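Local coordinates for protein dihydropteridine reductase (Caenorhabditis elegans, PDB 1OOE) that probably reduces quinonoid dihydrobiopterin to tetrahydrobiopterin with NADH or NADPH, as a homodimeric short-chain dehydrogenase/reductase, at residues Y9-G13 and L35-D39; L20-K24 and N38-D42; S43-V47 and S59-T64; M100-V105 and A146-V150. One frame throughout, in Å; residues are numbered along the deposited sequence.

Contact 1: residues Y9-G13 and L35-D39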
loop_
_atom_site.group_PDB
_atom_site.type_symbol
_atom_site.label_atom_id
_atom_site.label_comp_id
_atom_site.label_asym_id
_atom_site.label_seq_id
_atom_site.Cartn_x
_atom_site.Cartn_y
_atom_site.Cartn_z
ATOM N N TYR A 9 8.385 -18.269 3.759
ATOM C CA TYR A 9 8.995 -16.956 3.910
ATOM C C TYR A 9 8.530 -16.484 5.286
ATOM O O TYR A 9 7.370 -16.105 5.461
ATOM C CB TYR A 9 8.464 -16.037 2.804
ATOM C CG TYR A 9 9.292 -14.806 2.495
ATOM C CD1 TYR A 9 9.807 -14.005 3.512
ATOM C CD2 TYR A 9 9.501 -14.409 1.173
ATOM C CE1 TYR A 9 10.510 -12.830 3.218
ATOM C CE2 TYR A 9 10.195 -13.245 0.870
ATOM C CZ TYR A 9 10.696 -12.458 1.891
ATOM O OH TYR A 9 11.360 -11.295 1.580
ATOM N N GLY A 10 9.441 -16.534 6.256
ATOM C CA GLY A 10 9.124 -16.151 7.625
ATOM C C GLY A 10 9.114 -17.395 8.505
ATOM O O GLY A 10 8.357 -17.483 9.474
ATOM N N GLY A 11 9.973 -18.353 8.166
ATOM C CA GLY A 11 10.049 -19.607 8.902
ATOM C C GLY A 11 10.563 -19.565 10.330
ATOM O O GLY A 11 10.570 -20.597 11.012
ATOM N N LYS A 12 11.005 -18.395 10.783
ATOM C CA LYS A 12 11.505 -18.249 12.148
ATOM C C LYS A 12 10.405 -17.814 13.111
ATOM O O LYS A 12 10.563 -17.921 14.328
ATOM C CB LYS A 12 12.648 -17.230 12.198
ATOM C CG LYS A 12 13.897 -17.652 11.437
ATOM C CD LYS A 12 14.505 -18.932 12.005
ATOM C CE LYS A 12 15.064 -18.720 13.406
ATOM N NZ LYS A 12 15.724 -19.946 13.942
ATOM N N GLY A 13 9.295 -17.323 12.567
ATOM C CA GLY A 13 8.185 -16.885 13.403
ATOM C C GLY A 13 7.378 -18.040 13.973
ATOM O O GLY A 13 7.596 -19.194 13.607
ATOM N N LEU A 35 15.462 -13.750 8.223
ATOM C CA LEU A 35 16.622 -12.982 8.656
ATOM C C LEU A 35 17.706 -13.856 9.284
ATOM O O LEU A 35 18.848 -13.425 9.447
ATOM C CB LEU A 35 16.170 -11.903 9.642
ATOM C CG LEU A 35 15.182 -10.884 9.067
ATOM C CD1 LEU A 35 14.598 -10.037 10.189
ATOM C CD2 LEU A 35 15.885 -10.009 8.044
ATOM N N SER A 36 17.338 -15.079 9.647
ATOM C CA SER A 36 18.279 -16.028 10.227
ATOM C C SER A 36 17.855 -17.423 9.797
ATOM O O SER A 36 16.743 -17.617 9.296
ATOM C CB SER A 36 18.309 -15.926 11.760
ATOM O OG SER A 36 17.065 -16.261 12.343
ATOM N N ALA A 37 18.736 -18.394 9.987
ATOM C CA ALA A 37 18.440 -19.757 9.580
ATOM C C ALA A 37 17.616 -20.561 10.571
ATOM O O ALA A 37 17.680 -20.349 11.783
ATOM C CB ALA A 37 19.739 -20.493 9.280
ATOM N N ASN A 38 16.821 -21.478 10.027
ATOM C CA ASN A 38 16.009 -22.391 10.819
ATOM C C ASN A 38 16.740 -23.710 10.588
ATOM O O ASN A 38 16.666 -24.280 9.497
ATOM C CB ASN A 38 14.587 -22.483 10.264
ATOM C CG ASN A 38 13.687 -23.364 11.111
ATOM O OD1 ASN A 38 14.089 -24.445 11.538
ATOM N ND2 ASN A 38 12.461 -22.910 11.351
ATOM N N ASP A 39 17.461 -24.192 11.595
ATOM C CA ASP A 39 18.225 -25.425 11.430
ATOM C C ASP A 39 17.398 -26.674 11.140
ATOM O O ASP A 39 17.955 -27.758 10.960
ATOM C CB ASP A 39 19.127 -25.671 12.646
ATOM C CG ASP A 39 18.366 -25.669 13.950
ATOM O OD1 ASP A 39 17.211 -26.139 13.970
ATOM O OD2 ASP A 39 18.935 -25.211 14.965
#
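The side-chain amide of N38 meets the backbone of G11 in its own plane: ND2 donates to G11 O at 3.0 Å; the carbonyl is approached from above its peptide plane, and the bond is bent, 143° at the hydrogen. N38 OD1 accepts from the backbone N of Q40, and these two bonds hold the amide against rotation. The A37 carbonyl is the second flat group. K12 NZ reaches its oxygen at 2.9 Å, tilted 32° from the carbonyl plane. Two successive bends in the K12 chain, at chi2 and chi3, curl it over the 35-39 loop, where CD lies 4.0 Å from N38 CB and CE passes S36 OG at 3.3 Å. The lysine thus lays its methylenes along the loop and spends its ammonium on a main-chain oxygen. G11 belongs to a type I turn, G10 to G13, closed by G13 N to G10 O; the positive phi of G10 suits glycine. This turn joins strand 4-9 to helix 14-25, and its glycines are consistent with the glycine-rich loop of a Rossmann fold. The other segment leaves strand 28-34, whose last residue, D34, accepts from K12 N, and N38 N donates to N44 OD1 of strand 43-46.

Contact 2: residues L20-K24 and N38-D42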
loop_
_atom_site.group_PDB
_atom_site.type_symbol
_atom_site.label_atom_id
_atom_site.label_comp_id
_atom_site.label_asym_id
_atom_site.label_seq_id
_atom_site.Cartn_x
_atom_site.Cartn_y
_atom_site.Cartn_z
ATOM N N LEU A 20 6.471 -24.858 8.678
ATOM C CA LEU A 20 7.667 -25.556 8.221
ATOM C C LEU A 20 7.753 -26.954 8.832
ATOM O O LEU A 20 7.970 -27.939 8.125
ATOM C CB LEU A 20 8.915 -24.738 8.578
ATOM C CG LEU A 20 10.277 -25.227 8.071
ATOM C CD1 LEU A 20 11.260 -24.056 8.029
ATOM C CD2 LEU A 20 10.796 -26.341 8.962
ATOM N N GLU A 21 7.569 -27.042 10.146
ATOM C CA GLU A 21 7.623 -28.333 10.826
ATOM C C GLU A 21 6.539 -29.286 10.327
ATOM O O GLU A 21 6.790 -30.477 10.129
ATOM C CB GLU A 21 7.468 -28.146 12.339
ATOM C CG GLU A 21 8.655 -27.496 13.033
ATOM C CD GLU A 21 9.945 -28.269 12.833
ATOM O OE1 GLU A 21 9.880 -29.508 12.677
ATOM O OE2 GLU A 21 11.025 -27.639 12.848
ATOM N N PHE A 22 5.336 -28.761 10.122
ATOM C CA PHE A 22 4.216 -29.573 9.668
ATOM C C PHE A 22 4.438 -30.183 8.284
ATOM O O PHE A 22 4.185 -31.370 8.080
ATOM C CB PHE A 22 2.932 -28.745 9.667
ATOM C CG PHE A 22 1.689 -29.557 9.452
ATOM C CD1 PHE A 22 1.237 -30.433 10.435
ATOM C CD2 PHE A 22 0.971 -29.452 8.268
ATOM C CE1 PHE A 22 0.085 -31.193 10.240
ATOM C CE2 PHE A 22 -0.184 -30.208 8.061
ATOM C CZ PHE A 22 -0.627 -31.078 9.048
ATOM N N PHE A 23 4.903 -29.381 7.330
ATOM C CA PHE A 23 5.139 -29.909 5.989
ATOM C C PHE A 23 6.283 -30.912 5.988
ATOM O O PHE A 23 6.249 -31.905 5.259
ATOM C CB PHE A 23 5.419 -28.777 4.993
ATOM C CG PHE A 23 4.172 -28.172 4.407
ATOM C CD1 PHE A 23 3.346 -27.357 5.178
ATOM C CD2 PHE A 23 3.794 -28.459 3.096
ATOM C CE1 PHE A 23 2.160 -26.839 4.653
ATOM C CE2 PHE A 23 2.613 -27.948 2.564
ATOM C CZ PHE A 23 1.791 -27.135 3.345
ATOM N N LYS A 24 7.291 -30.650 6.812
ATOM C CA LYS A 24 8.438 -31.542 6.920
ATOM C C LYS A 24 7.964 -32.900 7.435
ATOM O O LYS A 24 8.363 -33.949 6.921
ATOM C CB LYS A 24 9.465 -30.949 7.885
ATOM C CG LYS A 24 10.780 -31.701 7.957
ATOM C CD LYS A 24 11.699 -31.074 9.000
ATOM C CE LYS A 24 13.032 -31.797 9.076
ATOM N NZ LYS A 24 13.917 -31.224 10.126
ATOM N N ASN A 38 16.821 -21.478 10.027
ATOM C CA ASN A 38 16.009 -22.391 10.819
ATOM C C ASN A 38 16.740 -23.710 10.588
ATOM O O ASN A 38 16.666 -24.280 9.497
ATOM C CB ASN A 38 14.587 -22.483 10.264
ATOM C CG ASN A 38 13.687 -23.364 11.111
ATOM O OD1 ASN A 38 14.089 -24.445 11.538
ATOM N ND2 ASN A 38 12.461 -22.910 11.351
ATOM N N ASP A 39 17.461 -24.192 11.595
ATOM C CA ASP A 39 18.225 -25.425 11.430
ATOM C C ASP A 39 17.398 -26.674 11.140
ATOM O O ASP A 39 17.955 -27.758 10.960
ATOM C CB ASP A 39 19.127 -25.671 12.646
ATOM C CG ASP A 39 18.366 -25.669 13.950
ATOM O OD1 ASP A 39 17.211 -26.139 13.970
ATOM O OD2 ASP A 39 18.935 -25.211 14.965
ATOM N N GLN A 40 16.078 -26.527 11.084
ATOM C CA GLN A 40 15.209 -27.661 10.791
ATOM C C GLN A 40 14.865 -27.718 9.302
ATOM O O GLN A 40 14.391 -28.738 8.807
ATOM C CB GLN A 40 13.923 -27.576 11.619
ATOM C CG GLN A 40 14.151 -27.666 13.118
ATOM C CD GLN A 40 14.956 -28.893 13.510
ATOM O OE1 GLN A 40 14.539 -30.027 13.270
ATOM N NE2 GLN A 40 16.120 -28.669 14.113
ATOM N N ALA A 41 15.118 -26.622 8.594
ATOM C CA ALA A 41 14.832 -26.548 7.162
ATOM C C ALA A 41 15.885 -27.279 6.333
ATOM O O ALA A 41 17.030 -27.424 6.763
ATOM C CB ALA A 41 14.757 -25.093 6.728
ATOM N N ASP A 42 15.497 -27.729 5.139
ATOM C CA ASP A 42 16.423 -28.433 4.253
ATOM C C ASP A 42 17.351 -27.440 3.567
ATOM O O ASP A 42 18.488 -27.766 3.216
ATOM C CB ASP A 42 15.661 -29.236 3.195
ATOM C CG ASP A 42 14.834 -30.356 3.797
ATOM O OD1 ASP A 42 13.717 -30.084 4.281
ATOM O OD2 ASP A 42 15.310 -31.511 3.793
HETATM O O HOH W 1 10.839 -25.055 12.886
HETATM O O HOH W 2 12.276 -30.849 12.469
#
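L20 and N38 approach from opposite directions, and the firm part of the contact lies around the leucine's CD1. This methyl sits 3.7 Å from N38 ND2 and 3.9 Å from A41 CB, with CG anti to the backbone N (chi1 -174°) carrying the branch out from the helix toward the loop. V30 and N32 of strand 28-34 also touch the L20 side chain. Farther out the packing gives way to polar groups and water. K24 is modelled in two conformers; the one described runs fully extended past its CG, which places NZ 2.9 Å from Q40 O, in the carbonyl plane and on a lone pair. E21 OE2 lies 3.1 Å from Q40 CG, against methylenes rather than a donor, and its carboxylate turns to two waters. One donates a hydrogen bond to OE2 and accepts from N38 ND2; the other donates both to E21 OE1 and to Q40 OE1, at 2.5 Å from the latter, and in this K24 conformer accepts from NZ. Q40 NE2 is tied in turn to D39 OD1, met from above the carboxylate plane. The N38 OD1 bond to Q40 N makes an Asx turn, within a type I turn from N38 to A41. Such a turn-bearing connection, running from strand 28-34 to strand 43-46 and leaning on helix 14-25, belongs here to the Rossmann-type fold of the short-chain dehydrogenases.

Contact 3: residues S43-V47 and S59-T64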
loop_
_atom_site.group_PDB
_atom_site.type_symbol
_atom_site.label_atom_id
_atom_site.label_comp_id
_atom_site.label_asym_id
_atom_site.label_seq_id
_atom_site.Cartn_x
_atom_site.Cartn_y
_atom_site.Cartn_z
ATOM N N SER A 43 16.849 -26.226 3.372
ATOM C CA SER A 43 17.609 -25.149 2.752
ATOM C C SER A 43 17.240 -23.834 3.418
ATOM O O SER A 43 16.079 -23.602 3.755
ATOM C CB SER A 43 17.310 -25.058 1.254
ATOM O OG SER A 43 17.966 -26.089 0.542
ATOM N N ASN A 44 18.239 -22.983 3.617
ATOM C CA ASN A 44 18.023 -21.686 4.236
ATOM C C ASN A 44 18.485 -20.555 3.334
ATOM O O ASN A 44 19.628 -20.531 2.874
ATOM C CB ASN A 44 18.753 -21.611 5.581
ATOM C CG ASN A 44 17.966 -22.255 6.705
ATOM O OD1 ASN A 44 16.932 -21.735 7.130
ATOM N ND2 ASN A 44 18.443 -23.399 7.187
ATOM N N ILE A 45 17.573 -19.624 3.077
ATOM C CA ILE A 45 17.846 -18.455 2.255
ATOM C C ILE A 45 18.000 -17.306 3.247
ATOM O O ILE A 45 17.068 -16.995 3.989
ATOM C CB ILE A 45 16.665 -18.160 1.302
ATOM C CG1 ILE A 45 16.359 -19.395 0.444
ATOM C CG2 ILE A 45 16.982 -16.951 0.435
ATOM C CD1 ILE A 45 17.518 -19.885 -0.390
ATOM N N LEU A 46 19.175 -16.685 3.260
ATOM C CA LEU A 46 19.453 -15.596 4.194
ATOM C C LEU A 46 19.075 -14.213 3.690
ATOM O O LEU A 46 19.506 -13.786 2.619
ATOM C CB LEU A 46 20.936 -15.604 4.575
ATOM C CG LEU A 46 21.368 -14.566 5.615
ATOM C CD1 LEU A 46 20.652 -14.832 6.930
ATOM C CD2 LEU A 46 22.873 -14.632 5.807
ATOM N N VAL A 47 18.280 -13.506 4.487
ATOM C CA VAL A 47 17.845 -12.163 4.140
ATOM C C VAL A 47 18.599 -11.136 4.980
ATOM O O VAL A 47 18.642 -11.237 6.207
ATOM C CB VAL A 47 16.334 -11.980 4.393
ATOM C CG1 VAL A 47 15.902 -10.583 3.975
ATOM C CG2 VAL A 47 15.545 -13.035 3.632
ATOM N N SER A 59 19.151 -10.833 -4.012
ATOM C CA SER A 59 19.797 -11.828 -3.166
ATOM C C SER A 59 18.915 -13.042 -2.913
ATOM O O SER A 59 19.368 -14.179 -3.025
ATOM C CB SER A 59 20.203 -11.205 -1.830
ATOM O OG SER A 59 20.922 -12.137 -1.045
ATOM N N ILE A 60 17.655 -12.800 -2.572
ATOM C CA ILE A 60 16.730 -13.890 -2.304
ATOM C C ILE A 60 16.500 -14.736 -3.560
ATOM O O ILE A 60 16.502 -15.966 -3.497
ATOM C CB ILE A 60 15.388 -13.342 -1.767
ATOM C CG1 ILE A 60 15.612 -12.716 -0.384
ATOM C CG2 ILE A 60 14.363 -14.460 -1.661
ATOM C CD1 ILE A 60 14.441 -11.877 0.117
ATOM N N LEU A 61 16.326 -14.081 -4.703
ATOM C CA LEU A 61 16.113 -14.813 -5.949
ATOM C C LEU A 61 17.346 -15.624 -6.341
ATOM O O LEU A 61 17.228 -16.771 -6.768
ATOM C CB LEU A 61 15.741 -13.857 -7.085
ATOM C CG LEU A 61 14.246 -13.593 -7.295
ATOM C CD1 LEU A 61 13.614 -13.108 -6.001
ATOM C CD2 LEU A 61 14.061 -12.576 -8.412
ATOM N N GLU A 62 18.529 -15.037 -6.197
ATOM C CA GLU A 62 19.748 -15.754 -6.555
ATOM C C GLU A 62 19.918 -16.999 -5.700
ATOM O O GLU A 62 20.204 -18.077 -6.217
ATOM C CB GLU A 62 20.982 -14.857 -6.398
ATOM C CG GLU A 62 21.002 -13.649 -7.319
ATOM C CD GLU A 62 22.250 -12.797 -7.149
ATOM O OE1 GLU A 62 22.691 -12.602 -5.994
ATOM O OE2 GLU A 62 22.782 -12.310 -8.168
ATOM N N GLN A 63 19.737 -16.849 -4.391
ATOM C CA GLN A 63 19.888 -17.969 -3.469
ATOM C C GLN A 63 18.853 -19.061 -3.682
ATOM O O GLN A 63 19.167 -20.250 -3.588
ATOM C CB GLN A 63 19.800 -17.485 -2.025
ATOM C CG GLN A 63 20.938 -16.590 -1.592
ATOM C CD GLN A 63 20.775 -16.147 -0.158
ATOM O OE1 GLN A 63 20.882 -16.953 0.767
ATOM N NE2 GLN A 63 20.492 -14.866 0.035
ATOM N N THR A 64 17.616 -18.667 -3.956
ATOM C CA THR A 64 16.560 -19.651 -4.165
ATOM C C THR A 64 16.794 -20.435 -5.456
ATOM O O THR A 64 16.581 -21.653 -5.501
ATOM C CB THR A 64 15.174 -18.976 -4.204
ATOM O OG1 THR A 64 14.944 -18.311 -2.953
ATOM C CG2 THR A 64 14.076 -20.010 -4.426
#
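Strand 43-46 and helix 59-64 run nearly antiparallel, their N-to-C directions 158° apart and their axes 8.2 Å from each other at closest approach. The polar link is the amide of Q63, which grips one residue of the strand by both of its main-chain groups: OE1 accepts from L46 N at 3.0 Å, and NE2 donates to L46 O at 3.0 Å along a fairly straight line (162° at the hydrogen). The L46 oxygen lies close to the amide plane. NE2 also reaches S59 OG one turn back in the helix, which helps to fix the rotation of the amide. Within this chain 43-46 is an edge strand of the sheet. Its neighbour, 28-34, pairs with I45 and V47, so Q63 takes up the L46 groups on the other edge, much as a further strand would. The helix itself belongs to the crossover leading from strand 43-46 back to strand 73-78, a beta-alpha-beta unit of the Rossmann fold. The I45 and Q63 side chains lie alongside, pointing opposite ways, with I45 CD1 3.7 Å from Q63 CB. I45 CG1 lies 3.8 Å from T64 OG1, whose hydroxyl donates to I60 O; T64 N reaches that same oxygen from the opposite face of its plane. V47 crosses I60 obliquely, CG2 to CD1 3.9 Å, and both side chains also touch I33 of strand 28-34.

Contact 4: residues M100-V105 and A146-V150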
loop_
_atom_site.group_PDB
_atom_site.type_symbol
_atom_site.label_atom_id
_atom_site.label_comp_id
_atom_site.label_asym_id
_atom_site.label_seq_id
_atom_site.Cartn_x
_atom_site.Cartn_y
_atom_site.Cartn_z
ATOM N N MET A 100 6.396 -0.833 8.411
ATOM C CA MET A 100 5.306 -1.706 7.987
ATOM C C MET A 100 5.340 -2.046 6.499
ATOM O O MET A 100 4.964 -3.150 6.107
ATOM C CB MET A 100 3.958 -1.098 8.382
ATOM C CG MET A 100 3.728 -1.098 9.890
ATOM S SD MET A 100 3.864 -2.757 10.634
ATOM C CE MET A 100 5.608 -2.811 11.118
ATOM N N ILE A 101 5.785 -1.110 5.666
ATOM C CA ILE A 101 5.884 -1.395 4.237
ATOM C C ILE A 101 6.994 -2.435 4.077
ATOM O O ILE A 101 6.831 -3.442 3.379
ATOM C CB ILE A 101 6.264 -0.136 3.422
ATOM C CG1 ILE A 101 5.104 0.869 3.424
ATOM C CG2 ILE A 101 6.656 -0.530 1.994
ATOM C CD1 ILE A 101 3.888 0.451 2.614
ATOM N N LYS A 102 8.119 -2.189 4.742
ATOM C CA LYS A 102 9.268 -3.091 4.677
ATOM C C LYS A 102 8.968 -4.497 5.185
ATOM O O LYS A 102 9.497 -5.480 4.662
ATOM C CB LYS A 102 10.446 -2.499 5.464
ATOM C CG LYS A 102 11.092 -1.305 4.779
ATOM C CD LYS A 102 12.073 -0.570 5.689
ATOM C CE LYS A 102 12.833 0.488 4.905
ATOM N NZ LYS A 102 13.595 1.421 5.791
ATOM N N GLN A 103 8.111 -4.599 6.196
ATOM C CA GLN A 103 7.778 -5.895 6.772
ATOM C C GLN A 103 6.697 -6.698 6.047
ATOM O O GLN A 103 6.839 -7.910 5.885
ATOM C CB GLN A 103 7.394 -5.717 8.243
ATOM C CG GLN A 103 8.591 -5.465 9.151
ATOM C CD GLN A 103 8.189 -5.142 10.577
ATOM O OE1 GLN A 103 7.279 -5.754 11.131
ATOM N NE2 GLN A 103 8.880 -4.183 11.183
ATOM N N SER A 104 5.629 -6.035 5.611
ATOM C CA SER A 104 4.530 -6.718 4.925
ATOM C C SER A 104 4.542 -6.636 3.399
ATOM O O SER A 104 4.296 -7.634 2.719
ATOM C CB SER A 104 3.182 -6.190 5.428
ATOM O OG SER A 104 2.919 -6.626 6.752
ATOM N N VAL A 105 4.813 -5.451 2.861
ATOM C CA VAL A 105 4.809 -5.268 1.415
ATOM C C VAL A 105 6.047 -5.816 0.709
ATOM O O VAL A 105 5.928 -6.482 -0.317
ATOM C CB VAL A 105 4.625 -3.775 1.049
ATOM C CG1 VAL A 105 4.648 -3.597 -0.465
ATOM C CG2 VAL A 105 3.300 -3.270 1.608
ATOM N N ALA A 146 -0.075 -0.527 4.649
ATOM C CA ALA A 146 0.773 -1.622 4.200
ATOM C C ALA A 146 -0.051 -2.859 3.887
ATOM O O ALA A 146 0.093 -3.458 2.820
ATOM C CB ALA A 146 1.819 -1.946 5.270
ATOM N N LYS A 147 -0.924 -3.239 4.817
ATOM C CA LYS A 147 -1.746 -4.419 4.605
ATOM C C LYS A 147 -2.776 -4.228 3.490
ATOM O O LYS A 147 -3.109 -5.182 2.790
ATOM C CB LYS A 147 -2.421 -4.833 5.919
ATOM C CG LYS A 147 -1.445 -5.401 6.951
ATOM C CD LYS A 147 -0.889 -6.758 6.508
ATOM C CE LYS A 147 -0.078 -7.418 7.616
ATOM N NZ LYS A 147 0.353 -8.803 7.239
ATOM N N ALA A 148 -3.275 -3.007 3.307
ATOM C CA ALA A 148 -4.238 -2.758 2.233
ATOM C C ALA A 148 -3.532 -2.987 0.899
ATOM O O ALA A 148 -4.142 -3.469 -0.055
ATOM C CB ALA A 148 -4.780 -1.324 2.304
ATOM N N ALA A 149 -2.248 -2.643 0.836
ATOM C CA ALA A 149 -1.487 -2.845 -0.393
ATOM C C ALA A 149 -1.376 -4.344 -0.660
ATOM O O ALA A 149 -1.487 -4.777 -1.808
ATOM C CB ALA A 149 -0.095 -2.219 -0.279
ATOM N N VAL A 150 -1.167 -5.135 0.392
ATOM C CA VAL A 150 -1.061 -6.587 0.230
ATOM C C VAL A 150 -2.401 -7.141 -0.261
ATOM O O VAL A 150 -2.438 -8.039 -1.100
ATOM C CB VAL A 150 -0.650 -7.291 1.555
ATOM C CG1 VAL A 150 -0.710 -8.816 1.387
ATOM C CG2 VAL A 150 0.764 -6.877 1.941
HETATM O O HOH W 3 1.872 -9.197 4.861
HETATM O O HOH W 4 3.317 -8.800 8.133
#
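A146 directs its methyl toward helix 100-105, and the other side chains arrange themselves around it. Its CB lies 3.5 Å from M100 O and 3.9 Å from M100 CB, so an alanine lets the two backbones come close: the CA atoms of I101 and A146 are 5.1 Å apart. I101 starts away from the partner helix, but its chain bends until CD1 comes alongside A146. From the next turn V105 presents CG2, the branch anti to its own carbonyl carbon, beside the A146 oxygen, 3.4 Å away, and against A149 CB at 4.0 Å. V150 answers with its own CG2, set against the S104 carbonyl. The helices run in roughly the same direction, crossing at -29°, with the small A146, A149 and S104 between larger side chains. S104 and K147 form the polar part. S104 OG lies 3.2 Å from K147 CE, and water joins the two polar groups: one water lies 2.6 Å from S104 OG and accepts from K147 NZ, while a second accepts from NZ and meets the hydroxyl only weakly. NZ also donates to the carbonyl oxygens of T128 and G129 at the end of strand 123-128. On the dimer side, W53 of the second subunit packs on I101, and M145 of that subunit on A149. K147 falls at the lysine of the Tyr-x-x-x-Lys signature of this family, so the waters and carbonyls that hold its NZ probably help to position an active-site group.

How the contacts relate
Contacts 1 and 2 share N38 and D39, and their centres are 9 Å apart: one loop after strand 28-34 meets first the glycine-rich turn and then helix 14-25. Contact 3 follows along the chain and touches both through N44 OD1, 2.9 Å from N38 N, a probable hydrogen bond. It also meets contact 1 where Y9 OH lies 3.5 Å from I60 CD1. Contact 4 stands apart. Its nearest atoms are about 7 Å from contact 1 and about 17 Å from contact 2, which lies on the opposite side of the chain's centre. By family analogy, contact 1 probably borders the dinucleotide site, whereas contact 4 carries the signature lysine and reaches the dimer interface.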